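Local coordinates for uncharacterized protein (Pseudomonas aeruginosa UCBPP-PA14, PDB 3FD9) that probably represses the type III secretion regulon as an antiactivator, disrupting self-association and DNA binding of the activator ExsA until the anti-antiactivator ExsC relieves it, at residues 55-60 and 87-92; 97-102 and 221-226; 108-113 and 243-248; 235-240 and 250-255. All blocks are in the same frame, centred on the assembly; numbering follows the deposited sequence.

Interaction 1 of 4, residues 55-60 and 87-92; sequences QQRLAR and LGDRVN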
# COMPACT_ATOMS: atom_id res chain seq x y z
N GLN A 55 -12.91 -12.14 -4.86
CA GLN A 55 -11.73 -12.96 -5.12
C GLN A 55 -11.15 -12.67 -6.50
O GLN A 55 -9.93 -12.69 -6.70
CB GLN A 55 -12.07 -14.45 -5.01
CG GLN A 55 -12.41 -14.92 -3.61
CD GLN A 55 -11.19 -15.02 -2.74
OE1 GLN A 55 -10.05 -15.01 -3.22
NE2 GLN A 55 -11.41 -15.11 -1.43
N GLN A 56 -12.03 -12.40 -7.45
CA GLN A 56 -11.66 -12.07 -8.82
C GLN A 56 -10.95 -10.73 -8.83
O GLN A 56 -9.90 -10.58 -9.45
CB GLN A 56 -12.93 -12.02 -9.68
CG GLN A 56 -12.75 -11.55 -11.13
CD GLN A 56 -14.00 -11.80 -11.98
OE1 GLN A 56 -14.35 -12.95 -12.28
NE2 GLN A 56 -14.69 -10.72 -12.36
N ARG A 57 -11.51 -9.75 -8.13
CA ARG A 57 -10.88 -8.44 -8.04
C ARG A 57 -9.52 -8.53 -7.37
O ARG A 57 -8.57 -7.89 -7.81
CB ARG A 57 -11.79 -7.44 -7.33
CG ARG A 57 -13.02 -7.11 -8.14
CD ARG A 57 -13.74 -5.89 -7.64
NE ARG A 57 -12.97 -4.68 -7.91
CZ ARG A 57 -13.35 -3.71 -8.73
NH1 ARG A 57 -14.50 -3.79 -9.39
NH2 ARG A 57 -12.57 -2.65 -8.90
N LEU A 58 -9.41 -9.35 -6.32
CA LEU A 58 -8.12 -9.54 -5.66
C LEU A 58 -7.06 -10.05 -6.64
O LEU A 58 -6.00 -9.43 -6.82
CB LEU A 58 -8.24 -10.49 -4.47
CG LEU A 58 -6.94 -10.89 -3.76
CD1 LEU A 58 -6.17 -9.68 -3.30
CD2 LEU A 58 -7.23 -11.82 -2.58
N ALA A 59 -7.36 -11.17 -7.29
CA ALA A 59 -6.44 -11.78 -8.24
C ALA A 59 -6.02 -10.81 -9.36
O ALA A 59 -4.91 -10.88 -9.88
CB ALA A 59 -7.07 -13.02 -8.84
N ARG A 60 -6.91 -9.90 -9.72
CA ARG A 60 -6.67 -9.01 -10.84
C ARG A 60 -6.06 -7.69 -10.39
O ARG A 60 -5.63 -6.88 -11.22
CB ARG A 60 -7.96 -8.79 -11.63
CG ARG A 60 -8.51 -10.10 -12.21
CD ARG A 60 -9.82 -9.92 -12.96
NE ARG A 60 -10.25 -11.16 -13.60
CZ ARG A 60 -11.36 -11.29 -14.32
NH1 ARG A 60 -12.15 -10.24 -14.50
NH2 ARG A 60 -11.68 -12.45 -14.87
N LEU A 87 -23.23 -9.45 -6.70
CA LEU A 87 -22.17 -8.48 -6.90
C LEU A 87 -21.59 -8.60 -8.30
O LEU A 87 -21.29 -9.69 -8.76
CB LEU A 87 -21.06 -8.69 -5.87
CG LEU A 87 -21.44 -8.36 -4.43
CD1 LEU A 87 -20.35 -8.82 -3.49
CD2 LEU A 87 -21.68 -6.88 -4.30
N GLY A 88 -21.42 -7.46 -8.96
CA GLY A 88 -20.76 -7.42 -10.25
C GLY A 88 -20.36 -5.99 -10.56
O GLY A 88 -20.66 -5.07 -9.78
N ASP A 89 -19.68 -5.79 -11.68
CA ASP A 89 -19.26 -4.47 -12.10
C ASP A 89 -19.90 -4.10 -13.42
O ASP A 89 -20.23 -4.98 -14.21
CB ASP A 89 -17.75 -4.42 -12.24
CG ASP A 89 -17.04 -4.68 -10.94
OD1 ASP A 89 -17.10 -3.81 -10.04
OD2 ASP A 89 -16.41 -5.75 -10.82
N ARG A 90 -20.09 -2.81 -13.64
CA ARG A 90 -20.48 -2.30 -14.94
C ARG A 90 -19.18 -1.83 -15.57
O ARG A 90 -18.53 -0.93 -15.05
CB ARG A 90 -21.45 -1.13 -14.80
CG ARG A 90 -22.50 -1.30 -13.71
CD ARG A 90 -23.76 -1.96 -14.22
NE ARG A 90 -24.42 -1.18 -15.27
CZ ARG A 90 -25.60 -1.47 -15.80
NH1 ARG A 90 -26.28 -2.53 -15.38
NH2 ARG A 90 -26.12 -0.70 -16.75
N VAL A 91 -18.80 -2.45 -16.68
CA VAL A 91 -17.46 -2.26 -17.22
C VAL A 91 -17.49 -1.69 -18.63
O VAL A 91 -18.09 -2.27 -19.53
CB VAL A 91 -16.68 -3.58 -17.25
CG1 VAL A 91 -15.26 -3.32 -17.71
CG2 VAL A 91 -16.69 -4.24 -15.88
N ASN A 92 -16.82 -0.56 -18.82
CA ASN A 92 -16.77 0.07 -20.13
C ASN A 92 -15.55 -0.38 -20.90
O ASN A 92 -14.45 0.10 -20.66
CB ASN A 92 -16.77 1.58 -20.00
CG ASN A 92 -16.89 2.27 -21.34
OD1 ASN A 92 -17.08 1.62 -22.37
ND2 ASN A 92 -16.77 3.59 -21.34
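R57 sends NH1 across to the carboxylate of D89, and this buried salt bridge is the one direct contact between 55-60 and 87-92. The closer oxygen is OD1 of D89, 2.7 Å from NH1 of R57 and lying at the edge of the guanidinium near its plane; OD2 of D89 stands 3.1 Å from the same NH1. One nitrogen thus faces both oxygens, and with the two flat groups turned 63° against each other the pair is not the coplanar, two-nitrogen fork. The arginine chain runs out from the helix and then bends at CG-CD (chi3 70°), which carries the guanidinium round to D89. Helix 52-60 is joined in this way to the residue just ahead of strand 90-92, the partner of 251-253 in a small parallel two-stranded sheet. Outside partners fix both groups: NE of R57 donates to the carbonyl of L62, while OD2 of D89 accepts from the indole N-H of W53. E68 lies close to OD1 of D89, so R57 probably offsets two neighbouring negative charges, though its own pairing with E68 is long and weak.

Interaction 2 of 4, residues 97-102 and 221-226; sequences QSMIDW and QPLCRL
A buried apolar contact joins helix 96-115 to the C-terminal end of helix 217-223 and the turn that follows, within a largely helical fold. M99, a selenomethionine, reaches over from the long helix and touches two leucines with two different atoms. Its selenium SE lies 3.9 Å from CD1 of L223 and 4.1 Å from CD2 of L223, so both methyls of that leucine sit against the heavy atom as the two side chains pass at a slant. The terminal methyl CE of M99 goes further and meets CD1 of L226 at 3.9 Å, tip to tip. Bends at both chi2 (70°) and chi3 (76°) give the selenomethionine a hooked shape, which lets SE and CE address different partners. The helix ends between the two leucines: C224 is the first residue to leave helical geometry, and the turn beyond it brings L226 back to M99. All three side chains are buried, and the contact is van der Waals packing throughout. L200 of helix 193-203 and L206 also pack on M99, while L226 touches V236 of helix 232-241 as well as L93 and W254. Further along 97-102, D101 forms a salt bridge with R31 of the second subunit, so helix 96-115 meets both the C-terminal part of its own chain and a neighbouring copy.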
# COMPACT_ATOMS: atom_id res chain seq x y z
N GLN A 97 -7.70 0.32 -20.40
CA GLN A 97 -7.34 -0.28 -19.13
C GLN A 97 -8.39 -1.31 -18.73
O GLN A 97 -8.07 -2.34 -18.13
CB GLN A 97 -7.24 0.78 -18.05
CG GLN A 97 -6.44 0.33 -16.86
CD GLN A 97 -5.03 -0.08 -17.26
OE1 GLN A 97 -4.30 0.71 -17.90
NE2 GLN A 97 -4.63 -1.30 -16.89
N SER A 98 -9.65 -1.00 -19.03
CA SER A 98 -10.75 -1.89 -18.69
C SER A 98 -10.79 -3.08 -19.62
O SER A 98 -11.07 -4.20 -19.21
CB SER A 98 -12.07 -1.12 -18.73
OG SER A 98 -12.22 -0.31 -17.58
N MSE A 99 -10.51 -2.84 -20.89
CA MSE A 99 -10.42 -3.90 -21.88
C MSE A 99 -9.35 -4.92 -21.47
O MSE A 99 -9.50 -6.12 -21.69
CB MSE A 99 -10.09 -3.31 -23.25
CG MSE A 99 -9.75 -4.36 -24.29
SE MSE A 99 -11.31 -5.42 -24.82
CE MSE A 99 -12.20 -4.07 -25.97
N ILE A 100 -8.29 -4.43 -20.85
CA ILE A 100 -7.14 -5.27 -20.52
C ILE A 100 -7.37 -6.09 -19.26
O ILE A 100 -7.05 -7.27 -19.22
CB ILE A 100 -5.88 -4.42 -20.29
CG1 ILE A 100 -5.40 -3.80 -21.61
CG2 ILE A 100 -4.78 -5.26 -19.68
CD1 ILE A 100 -4.38 -2.69 -21.42
N ASP A 101 -7.92 -5.46 -18.24
CA ASP A 101 -8.00 -6.09 -16.93
C ASP A 101 -9.18 -7.02 -16.82
O ASP A 101 -9.17 -7.94 -16.00
CB ASP A 101 -8.10 -5.03 -15.85
CG ASP A 101 -6.81 -4.29 -15.64
OD1 ASP A 101 -5.74 -4.94 -15.67
OD2 ASP A 101 -6.86 -3.05 -15.45
N TRP A 102 -10.19 -6.78 -17.65
CA TRP A 102 -11.42 -7.53 -17.57
C TRP A 102 -11.54 -8.56 -18.69
O TRP A 102 -12.30 -9.51 -18.58
CB TRP A 102 -12.64 -6.60 -17.56
CG TRP A 102 -13.12 -6.30 -16.16
CD1 TRP A 102 -13.91 -7.10 -15.38
CD2 TRP A 102 -12.84 -5.14 -15.38
NE1 TRP A 102 -14.13 -6.51 -14.16
CE2 TRP A 102 -13.48 -5.30 -14.13
CE3 TRP A 102 -12.10 -3.98 -15.60
CZ2 TRP A 102 -13.42 -4.35 -13.13
CZ3 TRP A 102 -12.03 -3.03 -14.60
CH2 TRP A 102 -12.69 -3.22 -13.38
N GLN A 221 -14.83 -12.06 -32.57
CA GLN A 221 -15.86 -11.52 -33.45
C GLN A 221 -16.69 -10.42 -32.76
O GLN A 221 -16.71 -9.28 -33.23
CB GLN A 221 -16.73 -12.63 -34.04
CG GLN A 221 -18.21 -12.28 -34.23
CD GLN A 221 -18.47 -11.39 -35.43
OE1 GLN A 221 -17.65 -11.30 -36.35
NE2 GLN A 221 -19.62 -10.74 -35.44
N PRO A 222 -17.33 -10.74 -31.63
CA PRO A 222 -18.12 -9.73 -30.92
C PRO A 222 -17.25 -8.62 -30.33
O PRO A 222 -17.69 -7.48 -30.23
CB PRO A 222 -18.75 -10.51 -29.77
CG PRO A 222 -18.60 -11.94 -30.13
CD PRO A 222 -17.37 -12.04 -30.94
N LEU A 223 -16.03 -8.96 -29.93
CA LEU A 223 -15.18 -8.00 -29.25
C LEU A 223 -14.85 -6.82 -30.17
O LEU A 223 -14.76 -5.68 -29.73
CB LEU A 223 -13.89 -8.68 -28.75
CG LEU A 223 -13.13 -7.94 -27.65
CD1 LEU A 223 -13.96 -7.87 -26.38
CD2 LEU A 223 -11.80 -8.59 -27.36
N CYS A 224 -14.69 -7.11 -31.46
CA CYS A 224 -14.30 -6.08 -32.42
C CYS A 224 -15.49 -5.33 -32.97
O CYS A 224 -15.34 -4.53 -33.90
CB CYS A 224 -13.53 -6.71 -33.57
SG CYS A 224 -11.98 -7.43 -33.07
N ARG A 225 -16.67 -5.59 -32.41
CA ARG A 225 -17.88 -4.95 -32.89
C ARG A 225 -18.65 -4.34 -31.75
O ARG A 225 -19.84 -4.08 -31.87
CB ARG A 225 -18.76 -5.95 -33.64
CG ARG A 225 -18.01 -6.77 -34.66
CD ARG A 225 -18.84 -6.98 -35.91
NE ARG A 225 -18.76 -5.82 -36.80
CZ ARG A 225 -19.73 -4.93 -36.96
NH1 ARG A 225 -20.88 -5.07 -36.30
NH2 ARG A 225 -19.56 -3.91 -37.80
N LEU A 226 -17.98 -4.12 -30.64
CA LEU A 226 -18.67 -3.62 -29.47
C LEU A 226 -19.50 -2.38 -29.82
O LEU A 226 -20.65 -2.26 -29.38
CB LEU A 226 -17.67 -3.32 -28.35
CG LEU A 226 -17.08 -4.57 -27.72
CD1 LEU A 226 -16.02 -4.23 -26.70
CD2 LEU A 226 -18.19 -5.39 -27.09

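Interaction 3 of 4, residues 108-113 and 243-248; sequences YGWWES and RNLCQA
The aliphatic part of an arginine, rather than its charge, covers the indole of W110: CD of R243 sits over one face of the six-membered ring, 3.8 Å from its centroid and 29° off the ring normal, a CH-pi contact. It is displaced toward the rim, where the nearest pair is CD of R243 and CZ2 of W110 at 3.3 Å. CG of R243 follows over the same face, 3.6 Å from NE1 of W110. The guanidinium is turned almost upright to the indole, the planes 87° apart, so it does not lie flat on this ring. A bend at chi3 (-93°) swings it away from the line of CB, CG and CD; NE of R243 bonds to the carbonyl of W239, whose ring takes part in a cation-pi contact with the same arginine. At the root of the tryptophan, L245 crosses at about a right angle and sets CD1 3.9 Å from CB of W110. An edge-to-face contact between W110 and W239 adds helix 232-241 to the cluster. R243 and L245, which both meet W110 of helix 96-115, flank N244, the positive-phi C-prime residue of a Schellman motif that ends helix 232-241. L245 N bonds to L240 O and N244 N to H241 O, and L245 packs on L240, the apolar contact usual for this motif.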
# COMPACT_ATOMS: atom_id res chain seq x y z
N TYR A 108 -6.37 -14.45 -21.68
CA TYR A 108 -5.07 -15.01 -22.03
C TYR A 108 -4.63 -16.05 -21.03
O TYR A 108 -4.01 -17.04 -21.39
CB TYR A 108 -4.00 -13.92 -22.14
CG TYR A 108 -2.68 -14.46 -22.64
CD1 TYR A 108 -2.34 -14.37 -23.99
CD2 TYR A 108 -1.80 -15.08 -21.78
CE1 TYR A 108 -1.13 -14.87 -24.46
CE2 TYR A 108 -0.60 -15.59 -22.23
CZ TYR A 108 -0.27 -15.48 -23.57
OH TYR A 108 0.93 -15.98 -24.02
N GLY A 109 -4.94 -15.83 -19.76
CA GLY A 109 -4.65 -16.82 -18.74
C GLY A 109 -5.42 -18.09 -19.02
O GLY A 109 -4.90 -19.20 -18.87
N TRP A 110 -6.67 -17.93 -19.42
CA TRP A 110 -7.51 -19.06 -19.79
C TRP A 110 -6.95 -19.77 -21.03
O TRP A 110 -6.70 -20.96 -21.00
CB TRP A 110 -8.95 -18.61 -20.01
CG TRP A 110 -9.85 -19.71 -20.40
CD1 TRP A 110 -10.56 -20.52 -19.57
CD2 TRP A 110 -10.13 -20.15 -21.74
NE1 TRP A 110 -11.28 -21.44 -20.31
CE2 TRP A 110 -11.03 -21.22 -21.64
CE3 TRP A 110 -9.71 -19.73 -23.00
CZ2 TRP A 110 -11.52 -21.89 -22.76
CZ3 TRP A 110 -10.20 -20.39 -24.11
CH2 TRP A 110 -11.09 -21.46 -23.98
N TRP A 111 -6.75 -19.02 -22.11
CA TRP A 111 -6.15 -19.59 -23.31
C TRP A 111 -4.92 -20.39 -22.94
O TRP A 111 -4.82 -21.58 -23.23
CB TRP A 111 -5.77 -18.49 -24.29
CG TRP A 111 -5.12 -18.99 -25.54
CD1 TRP A 111 -5.72 -19.70 -26.54
CD2 TRP A 111 -3.76 -18.80 -25.94
NE1 TRP A 111 -4.81 -19.98 -27.53
CE2 TRP A 111 -3.60 -19.44 -27.19
CE3 TRP A 111 -2.66 -18.17 -25.37
CZ2 TRP A 111 -2.39 -19.45 -27.87
CZ3 TRP A 111 -1.46 -18.18 -26.04
CH2 TRP A 111 -1.33 -18.82 -27.28
N GLU A 112 -3.98 -19.74 -22.29
CA GLU A 112 -2.76 -20.38 -21.83
C GLU A 112 -2.99 -21.78 -21.23
O GLU A 112 -2.21 -22.70 -21.48
CB GLU A 112 -2.11 -19.48 -20.79
CG GLU A 112 -0.67 -19.76 -20.53
CD GLU A 112 -0.15 -18.91 -19.40
OE1 GLU A 112 -0.83 -18.81 -18.36
OE2 GLU A 112 0.94 -18.32 -19.57
N SER A 113 -4.04 -21.92 -20.43
CA SER A 113 -4.35 -23.17 -19.74
C SER A 113 -4.71 -24.29 -20.69
O SER A 113 -4.45 -25.45 -20.39
CB SER A 113 -5.52 -22.98 -18.77
OG SER A 113 -5.18 -22.10 -17.72
N ARG A 243 -17.05 -19.57 -19.09
CA ARG A 243 -15.70 -20.04 -18.86
C ARG A 243 -15.19 -19.50 -17.54
O ARG A 243 -13.99 -19.57 -17.23
CB ARG A 243 -14.80 -19.62 -20.02
CG ARG A 243 -14.68 -20.65 -21.09
CD ARG A 243 -14.27 -20.04 -22.42
NE ARG A 243 -15.43 -19.70 -23.24
CZ ARG A 243 -15.83 -20.40 -24.30
NH1 ARG A 243 -15.16 -21.48 -24.69
NH2 ARG A 243 -16.90 -20.01 -24.98
N ASN A 244 -16.11 -18.96 -16.75
CA ASN A 244 -15.76 -18.52 -15.41
C ASN A 244 -14.71 -17.41 -15.43
O ASN A 244 -13.85 -17.34 -14.56
CB ASN A 244 -15.26 -19.72 -14.61
CG ASN A 244 -15.24 -19.45 -13.13
OD1 ASN A 244 -16.18 -18.89 -12.57
ND2 ASN A 244 -14.15 -19.86 -12.47
N LEU A 245 -14.80 -16.54 -16.44
CA LEU A 245 -13.90 -15.39 -16.53
C LEU A 245 -14.61 -14.11 -16.17
O LEU A 245 -14.03 -13.03 -16.22
CB LEU A 245 -13.26 -15.28 -17.91
CG LEU A 245 -12.53 -16.53 -18.39
CD1 LEU A 245 -12.06 -16.34 -19.83
CD2 LEU A 245 -11.37 -16.91 -17.48
N CYS A 246 -15.88 -14.22 -15.79
CA CYS A 246 -16.56 -13.09 -15.17
C CYS A 246 -17.74 -13.57 -14.34
O CYS A 246 -18.01 -14.78 -14.25
CB CYS A 246 -16.99 -12.05 -16.21
SG CYS A 246 -18.39 -12.52 -17.21
N GLN A 247 -18.43 -12.63 -13.72
CA GLN A 247 -19.50 -12.96 -12.78
C GLN A 247 -20.83 -12.91 -13.50
O GLN A 247 -20.93 -12.30 -14.57
CB GLN A 247 -19.50 -12.00 -11.59
CG GLN A 247 -18.21 -12.04 -10.80
CD GLN A 247 -17.78 -13.46 -10.48
OE1 GLN A 247 -18.42 -14.15 -9.71
NE2 GLN A 247 -16.68 -13.89 -11.08
N ALA A 248 -21.83 -13.56 -12.94
CA ALA A 248 -23.15 -13.56 -13.54
C ALA A 248 -23.59 -12.13 -13.77
O ALA A 248 -24.11 -11.80 -14.83
CB ALA A 248 -24.14 -14.30 -12.67

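Interaction 4 of 4, residues 235-240 and 250-255; sequences AVQAWL and DHFYWQ
Q237 sets CB and CG against the edge of the F252 ring, CG of Q237 standing 3.6 Å from CD2 of F252, with CB of Q237 near the ring plane. The two side chains cross at about a right angle. A bend at chi2 (-88°) then turns the glutamine amide toward the backbone just ahead of the strand, where NE2 of Q237 donates to the carbonyl O of D250 at 3.1 Å. The acceptor is approached in its carbonyl plane, but the bond is far from straight (139° at the hydrogen) and the oxygen lies 26° out of the amide plane. One turn on, the L240 side chain also crosses that of F252 at about a right angle, its CD1 lying 3.9 Å from CE2 of F252 and close to CZ. The amide of Q237 meanwhile holds the main chain two residues before F252. The carboxylate of D250 is engaged elsewhere: OD1 accepts from the backbone N of D89, OD2 from the backbone N of Q247 and from NE2 of Q56. Strand 251-253 meets helix 232-241 through F252 and pairs in parallel with 90-92, whose V91 also packs on F252, while V107 of helix 96-115 touches L240.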
# COMPACT_ATOMS: atom_id res chain seq x y z
N ALA A 235 -22.59 -10.68 -25.82
CA ALA A 235 -22.03 -11.86 -26.47
C ALA A 235 -20.64 -12.16 -25.93
O ALA A 235 -20.24 -13.32 -25.82
CB ALA A 235 -21.98 -11.67 -27.97
N VAL A 236 -19.88 -11.12 -25.58
CA VAL A 236 -18.58 -11.38 -24.97
C VAL A 236 -18.77 -11.62 -23.49
O VAL A 236 -18.02 -12.38 -22.87
CB VAL A 236 -17.53 -10.26 -25.23
CG1 VAL A 236 -17.87 -9.46 -26.48
CG2 VAL A 236 -17.38 -9.35 -24.03
N GLN A 237 -19.79 -11.01 -22.91
CA GLN A 237 -20.12 -11.29 -21.52
C GLN A 237 -20.39 -12.78 -21.38
O GLN A 237 -19.80 -13.45 -20.54
CB GLN A 237 -21.33 -10.47 -21.05
CG GLN A 237 -21.48 -10.39 -19.54
CD GLN A 237 -22.30 -11.54 -18.97
OE1 GLN A 237 -22.90 -12.32 -19.72
NE2 GLN A 237 -22.34 -11.65 -17.65
N ALA A 238 -21.27 -13.30 -22.23
CA ALA A 238 -21.66 -14.71 -22.20
C ALA A 238 -20.47 -15.63 -22.40
O ALA A 238 -20.36 -16.67 -21.75
CB ALA A 238 -22.71 -14.98 -23.25
N TRP A 239 -19.57 -15.25 -23.30
CA TRP A 239 -18.41 -16.07 -23.61
C TRP A 239 -17.54 -16.21 -22.37
O TRP A 239 -17.13 -17.32 -22.01
CB TRP A 239 -17.60 -15.46 -24.74
CG TRP A 239 -16.59 -16.38 -25.33
CD1 TRP A 239 -16.80 -17.26 -26.34
CD2 TRP A 239 -15.22 -16.52 -24.95
NE1 TRP A 239 -15.64 -17.94 -26.62
CE2 TRP A 239 -14.65 -17.50 -25.78
CE3 TRP A 239 -14.41 -15.90 -23.99
CZ2 TRP A 239 -13.33 -17.90 -25.68
CZ3 TRP A 239 -13.08 -16.30 -23.89
CH2 TRP A 239 -12.56 -17.28 -24.73
N LEU A 240 -17.26 -15.09 -21.72
CA LEU A 240 -16.39 -15.07 -20.55
C LEU A 240 -17.04 -15.85 -19.44
O LEU A 240 -16.40 -16.64 -18.75
CB LEU A 240 -16.15 -13.64 -20.09
CG LEU A 240 -15.41 -12.71 -21.05
CD1 LEU A 240 -15.37 -11.29 -20.50
CD2 LEU A 240 -14.01 -13.23 -21.30
N ASP A 250 -21.74 -9.26 -13.77
CA ASP A 250 -20.83 -8.35 -14.45
C ASP A 250 -21.48 -7.91 -15.75
O ASP A 250 -21.87 -8.75 -16.56
CB ASP A 250 -19.51 -9.05 -14.76
CG ASP A 250 -18.53 -9.01 -13.60
OD1 ASP A 250 -18.62 -8.08 -12.76
OD2 ASP A 250 -17.64 -9.89 -13.53
N HIS A 251 -21.62 -6.60 -15.96
CA HIS A 251 -22.20 -6.08 -17.19
C HIS A 251 -21.16 -5.32 -17.99
O HIS A 251 -20.53 -4.42 -17.48
CB HIS A 251 -23.39 -5.15 -16.88
CG HIS A 251 -24.03 -4.55 -18.10
ND1 HIS A 251 -23.92 -3.21 -18.42
CD2 HIS A 251 -24.80 -5.10 -19.07
CE1 HIS A 251 -24.58 -2.97 -19.54
NE2 HIS A 251 -25.13 -4.10 -19.95
N PHE A 252 -20.97 -5.70 -19.25
CA PHE A 252 -20.04 -4.99 -20.12
C PHE A 252 -20.77 -4.12 -21.14
O PHE A 252 -21.94 -4.38 -21.46
CB PHE A 252 -19.12 -5.98 -20.84
CG PHE A 252 -18.30 -6.81 -19.92
CD1 PHE A 252 -17.14 -6.30 -19.35
CD2 PHE A 252 -18.68 -8.10 -19.60
CE1 PHE A 252 -16.38 -7.07 -18.48
CE2 PHE A 252 -17.92 -8.88 -18.73
CZ PHE A 252 -16.77 -8.36 -18.18
N TYR A 253 -20.09 -3.09 -21.63
CA TYR A 253 -20.70 -2.19 -22.60
C TYR A 253 -19.64 -1.30 -23.25
O TYR A 253 -18.49 -1.30 -22.82
CB TYR A 253 -21.80 -1.34 -21.95
CG TYR A 253 -21.29 -0.29 -20.99
CD1 TYR A 253 -21.01 1.01 -21.42
CD2 TYR A 253 -21.07 -0.59 -19.65
CE1 TYR A 253 -20.53 1.97 -20.55
CE2 TYR A 253 -20.59 0.37 -18.77
CZ TYR A 253 -20.32 1.65 -19.23
OH TYR A 253 -19.85 2.61 -18.36
N TRP A 254 -20.02 -0.57 -24.29
CA TRP A 254 -19.08 0.30 -25.01
C TRP A 254 -19.60 1.73 -25.12
O TRP A 254 -20.75 1.96 -25.51
CB TRP A 254 -18.80 -0.26 -26.41
CG TRP A 254 -17.83 0.59 -27.18
CD1 TRP A 254 -18.11 1.75 -27.86
CD2 TRP A 254 -16.43 0.36 -27.35
NE1 TRP A 254 -16.97 2.25 -28.44
CE2 TRP A 254 -15.92 1.41 -28.14
CE3 TRP A 254 -15.56 -0.64 -26.91
CZ2 TRP A 254 -14.58 1.49 -28.50
CZ3 TRP A 254 -14.23 -0.56 -27.27
CH2 TRP A 254 -13.76 0.50 -28.05
N GLN A 255 -18.75 2.69 -24.81
CA GLN A 255 -19.14 4.10 -24.88
C GLN A 255 -17.92 5.00 -25.04
O GLN A 255 -17.07 5.08 -24.15
CB GLN A 255 -19.91 4.49 -23.62
CG GLN A 255 -20.62 5.83 -23.72
CD GLN A 255 -21.13 6.32 -22.38
OE1 GLN A 255 -20.49 6.10 -21.34
NE2 GLN A 255 -22.27 7.00 -22.39

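In the fold
Interactions 2 and 3 join helix 96-115 to the C-terminal part of the chain; interaction 4 lies within that part, interaction 1 within the N-terminal part. Interactions 1 and 4 meet through the parallel pair 90-92 and 251-253, V91 N lying 2.7 Å from H251 O. R60 and Q56 tie interaction 1 to interaction 3, with R60 NH2 2.8 Å from L245 O. Interactions 2 and 3 both use helix 96-115, centres 14 Å apart, and do not touch; the second subunit reaches both. Interactions 2 and 4 are the nearest pair, centres 8 Å apart, where P222 packs on V236 and W102 on F252. Helix 232-241 runs from interaction 4 into the loop of interaction 3.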